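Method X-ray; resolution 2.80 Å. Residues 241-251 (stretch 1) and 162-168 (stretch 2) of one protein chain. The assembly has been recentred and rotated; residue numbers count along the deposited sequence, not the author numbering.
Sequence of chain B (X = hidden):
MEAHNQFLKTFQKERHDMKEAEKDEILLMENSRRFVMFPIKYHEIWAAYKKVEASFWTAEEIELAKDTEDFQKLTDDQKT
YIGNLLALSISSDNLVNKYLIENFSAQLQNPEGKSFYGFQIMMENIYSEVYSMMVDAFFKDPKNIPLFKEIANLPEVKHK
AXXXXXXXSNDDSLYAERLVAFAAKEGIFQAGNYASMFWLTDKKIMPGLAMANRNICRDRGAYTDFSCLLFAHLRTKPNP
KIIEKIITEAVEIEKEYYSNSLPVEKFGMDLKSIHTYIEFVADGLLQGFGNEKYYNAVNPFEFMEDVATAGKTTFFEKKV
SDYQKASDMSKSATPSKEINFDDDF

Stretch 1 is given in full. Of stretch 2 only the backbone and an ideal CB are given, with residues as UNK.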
# COMPACT_ATOMS: atom_id res chain seq x y z
N LYS B 241 -12.59 22.04 26.12
CA LYS B 241 -13.84 22.57 25.56
C LYS B 241 -13.92 22.37 24.05
O LYS B 241 -14.97 21.97 23.54
CB LYS B 241 -14.02 24.06 25.91
CG LYS B 241 -14.94 24.32 27.13
CD LYS B 241 -15.17 25.81 27.40
CE LYS B 241 -13.93 26.53 27.97
NZ LYS B 241 -13.65 26.21 29.41
N ILE B 242 -12.83 22.63 23.33
CA ILE B 242 -12.80 22.46 21.88
C ILE B 242 -13.20 21.03 21.52
O ILE B 242 -13.92 20.80 20.55
CB ILE B 242 -11.41 22.74 21.30
CG1 ILE B 242 -10.95 24.14 21.68
CG2 ILE B 242 -11.45 22.61 19.79
CD1 ILE B 242 -9.56 24.50 21.19
N ILE B 243 -12.72 20.06 22.31
CA ILE B 243 -13.06 18.67 22.07
C ILE B 243 -14.57 18.54 22.07
O ILE B 243 -15.19 18.21 21.06
CB ILE B 243 -12.49 17.75 23.17
CG1 ILE B 243 -10.96 17.83 23.16
CG2 ILE B 243 -12.96 16.32 22.94
CD1 ILE B 243 -10.30 16.98 24.20
N GLU B 244 -15.17 18.82 23.22
CA GLU B 244 -16.61 18.75 23.34
C GLU B 244 -17.28 19.62 22.28
O GLU B 244 -18.45 19.42 21.94
CB GLU B 244 -17.05 19.20 24.74
CG GLU B 244 -18.52 18.98 25.02
CD GLU B 244 -18.90 19.32 26.45
OE1 GLU B 244 -18.70 20.48 26.86
OE2 GLU B 244 -19.40 18.42 27.16
N LYS B 245 -16.54 20.59 21.73
CA LYS B 245 -17.08 21.47 20.70
C LYS B 245 -17.05 20.80 19.33
O LYS B 245 -17.88 21.10 18.47
CB LYS B 245 -16.30 22.79 20.63
CG LYS B 245 -16.59 23.78 21.77
CD LYS B 245 -15.87 25.14 21.58
CE LYS B 245 -16.40 25.90 20.35
NZ LYS B 245 -15.70 27.20 20.10
N ILE B 246 -16.11 19.88 19.14
CA ILE B 246 -15.99 19.16 17.87
C ILE B 246 -16.98 18.00 17.78
O ILE B 246 -17.60 17.79 16.73
CB ILE B 246 -14.56 18.62 17.68
CG1 ILE B 246 -13.57 19.79 17.75
CG2 ILE B 246 -14.43 17.90 16.35
CD1 ILE B 246 -12.13 19.38 17.66
N ILE B 247 -17.14 17.26 18.87
CA ILE B 247 -18.06 16.14 18.90
C ILE B 247 -19.52 16.57 18.73
O ILE B 247 -20.23 16.05 17.86
CB ILE B 247 -17.95 15.36 20.23
CG1 ILE B 247 -16.76 14.41 20.18
CG2 ILE B 247 -19.25 14.60 20.50
CD1 ILE B 247 -15.43 15.11 20.12
N THR B 248 -19.96 17.50 19.57
CA THR B 248 -21.32 18.00 19.52
C THR B 248 -21.74 18.26 18.09
O THR B 248 -22.73 17.70 17.61
CB THR B 248 -21.47 19.29 20.35
OG1 THR B 248 -21.23 19.00 21.73
CG2 THR B 248 -22.87 19.85 20.21
N GLU B 249 -20.98 19.10 17.39
CA GLU B 249 -21.28 19.42 16.00
C GLU B 249 -21.56 18.18 15.13
O GLU B 249 -22.50 18.18 14.33
CB GLU B 249 -20.14 20.23 15.38
CG GLU B 249 -19.80 21.49 16.14
CD GLU B 249 -18.91 22.43 15.34
OE1 GLU B 249 -18.41 23.41 15.93
OE2 GLU B 249 -18.74 22.21 14.12
N ALA B 250 -20.74 17.14 15.29
CA ALA B 250 -20.91 15.91 14.52
C ALA B 250 -22.14 15.16 15.00
O ALA B 250 -22.77 14.42 14.24
CB ALA B 250 -19.68 15.03 14.66
N VAL B 251 -22.49 15.35 16.27
CA VAL B 251 -23.67 14.70 16.80
C VAL B 251 -24.88 15.40 16.20
O VAL B 251 -25.91 14.78 15.96
CB VAL B 251 -23.71 14.77 18.34
CG1 VAL B 251 -24.98 14.14 18.86
CG2 VAL B 251 -22.50 14.06 18.92
N UNK B 162 -19.01 19.95 5.54
CA UNK B 162 -18.60 21.21 6.16
C UNK B 162 -17.81 20.95 7.43
O UNK B 162 -16.82 21.64 7.72
CB UNK B 162 -19.82 22.08 6.47
N UNK B 163 -18.25 19.95 8.19
CA UNK B 163 -17.59 19.57 9.43
C UNK B 163 -16.13 19.23 9.13
O UNK B 163 -15.22 19.78 9.74
CB UNK B 163 -18.30 18.39 10.09
N UNK B 164 -15.91 18.33 8.17
CA UNK B 164 -14.55 17.97 7.80
C UNK B 164 -13.84 19.20 7.25
O UNK B 164 -12.61 19.30 7.28
CB UNK B 164 -14.54 16.83 6.78
N UNK B 165 -14.61 20.16 6.76
CA UNK B 165 -14.05 21.39 6.21
C UNK B 165 -13.68 22.36 7.33
O UNK B 165 -12.92 23.31 7.12
CB UNK B 165 -15.04 22.05 5.25
N UNK B 166 -14.20 22.09 8.52
CA UNK B 166 -13.96 22.95 9.68
C UNK B 166 -12.71 22.61 10.50
O UNK B 166 -11.82 23.45 10.66
CB UNK B 166 -15.18 22.89 10.60
N UNK B 167 -12.64 21.38 11.01
CA UNK B 167 -11.51 20.99 11.84
C UNK B 167 -10.36 20.26 11.14
O UNK B 167 -9.20 20.42 11.53
CB UNK B 167 -12.03 20.10 12.97
N UNK B 168 -10.65 19.48 10.10
CA UNK B 168 -9.61 18.73 9.39
C UNK B 168 -8.96 19.45 8.20
O UNK B 168 -7.74 19.59 8.15
CB UNK B 168 -10.21 17.41 8.89

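The two segments run nearly antiparallel, their helix axes 10.8 Å apart at closest approach and 166° between their directions. That spacing leaves room for large side chains, and the visible helix offers I242, I246 and A250 in one apolar row, flanked by the carboxylate of E249.

Position 162 has helical backbone angles and an ideal CB with nothing of the other segment within reach. Small, polar or helix-favouring residues would all do; it is A162, which makes no contact here.

At 163 the CA-to-CB bond points toward the other helix, and the CA of A250, the nearest across the gap, is 7.1 Å from the CA of 163. Yet nothing of that helix lies within 5.5 Å of the ideal CB, so a short side chain would not reach it. Leucine, methionine or an aromatic could span the distance. The deposited residue is F163, with chi1 t. Its ring sets one face against A250, whose CB lies 4.1 Å from the ring centroid in a CH-pi contact. The ring edge meets the backbone, with CE2 3.1 Å from I246 O, while CZ packs 3.6 Å from I246 CG2.

Positions 164 and 165 are out of reach, and the visible segment places no demand on them. I164 and E165 make no contact with it.

At 166 CA-to-CB again points toward the partner, and the ideal CB is 5.1 Å from E249 OE2. An acid would be poorly placed beside that charge; lysine or arginine would answer it, and a polar amide might. R166 does so with an extended start, chi1 and chi2 both t, before turning at chi3. Its NH1 forms a salt bridge with E249 OE2 at 2.7 Å, although the exact place of that oxygen is less sure.

Position 167 also points toward the other helix. Its ideal CB lies 4.7 Å from I246 CG2, and the side chains of I242 and I246 offer a broad apolar surface beyond. A long aliphatic or an aromatic would fit; a broad, flat ring could reach both isoleucines. It is W167, chi1 m, with the largest contact area of its segment. I246 CG1 sits almost squarely over the six-membered ring, 3.1 Å from its centroid, and I242 CG2 approaches CZ3 at 3.4 Å. E249 OE1 lies at the ring edge, 3.6 Å from CZ2.

Position 168 is out of reach again and leaves the choice open; I168 makes no contact with the visible helix.

Stretch 2 (162-168) AFIERWI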
# COMPACT_ATOMS: atom_id res chain seq x y z
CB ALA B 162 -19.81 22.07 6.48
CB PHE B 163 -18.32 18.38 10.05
CG PHE B 163 -17.67 17.84 11.29
CD1 PHE B 163 -16.79 16.76 11.22
CD2 PHE B 163 -17.96 18.39 12.53
CE1 PHE B 163 -16.21 16.24 12.37
CE2 PHE B 163 -17.39 17.87 13.68
CZ PHE B 163 -16.51 16.79 13.60
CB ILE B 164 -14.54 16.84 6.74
CG1 ILE B 164 -15.20 15.59 7.32
CG2 ILE B 164 -13.12 16.53 6.31
CD1 ILE B 164 -15.26 14.41 6.35
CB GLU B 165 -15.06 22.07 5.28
CG GLU B 165 -14.55 23.36 4.66
CD GLU B 165 -13.38 23.11 3.72
OE1 GLU B 165 -12.38 23.85 3.81
OE2 GLU B 165 -13.48 22.18 2.89
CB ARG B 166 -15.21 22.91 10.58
CG ARG B 166 -15.30 24.05 11.59
CD ARG B 166 -16.51 23.90 12.54
NE ARG B 166 -17.79 23.91 11.84
CZ ARG B 166 -18.45 22.83 11.43
NH1 ARG B 166 -17.95 21.62 11.63
NH2 ARG B 166 -19.62 22.96 10.81
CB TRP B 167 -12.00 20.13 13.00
CG TRP B 167 -13.21 20.67 13.71
CD1 TRP B 167 -14.52 20.37 13.45
CD2 TRP B 167 -13.23 21.55 14.85
NE1 TRP B 167 -15.34 21.00 14.35
CE2 TRP B 167 -14.58 21.73 15.22
CE3 TRP B 167 -12.23 22.19 15.59
CZ2 TRP B 167 -14.95 22.53 16.30
CZ3 TRP B 167 -12.61 22.99 16.67
CH2 TRP B 167 -13.96 23.15 17.01
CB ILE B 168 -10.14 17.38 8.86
CG1 ILE B 168 -10.72 16.55 9.99
CG2 ILE B 168 -9.02 16.63 8.15
CD1 ILE B 168 -11.32 15.25 9.51
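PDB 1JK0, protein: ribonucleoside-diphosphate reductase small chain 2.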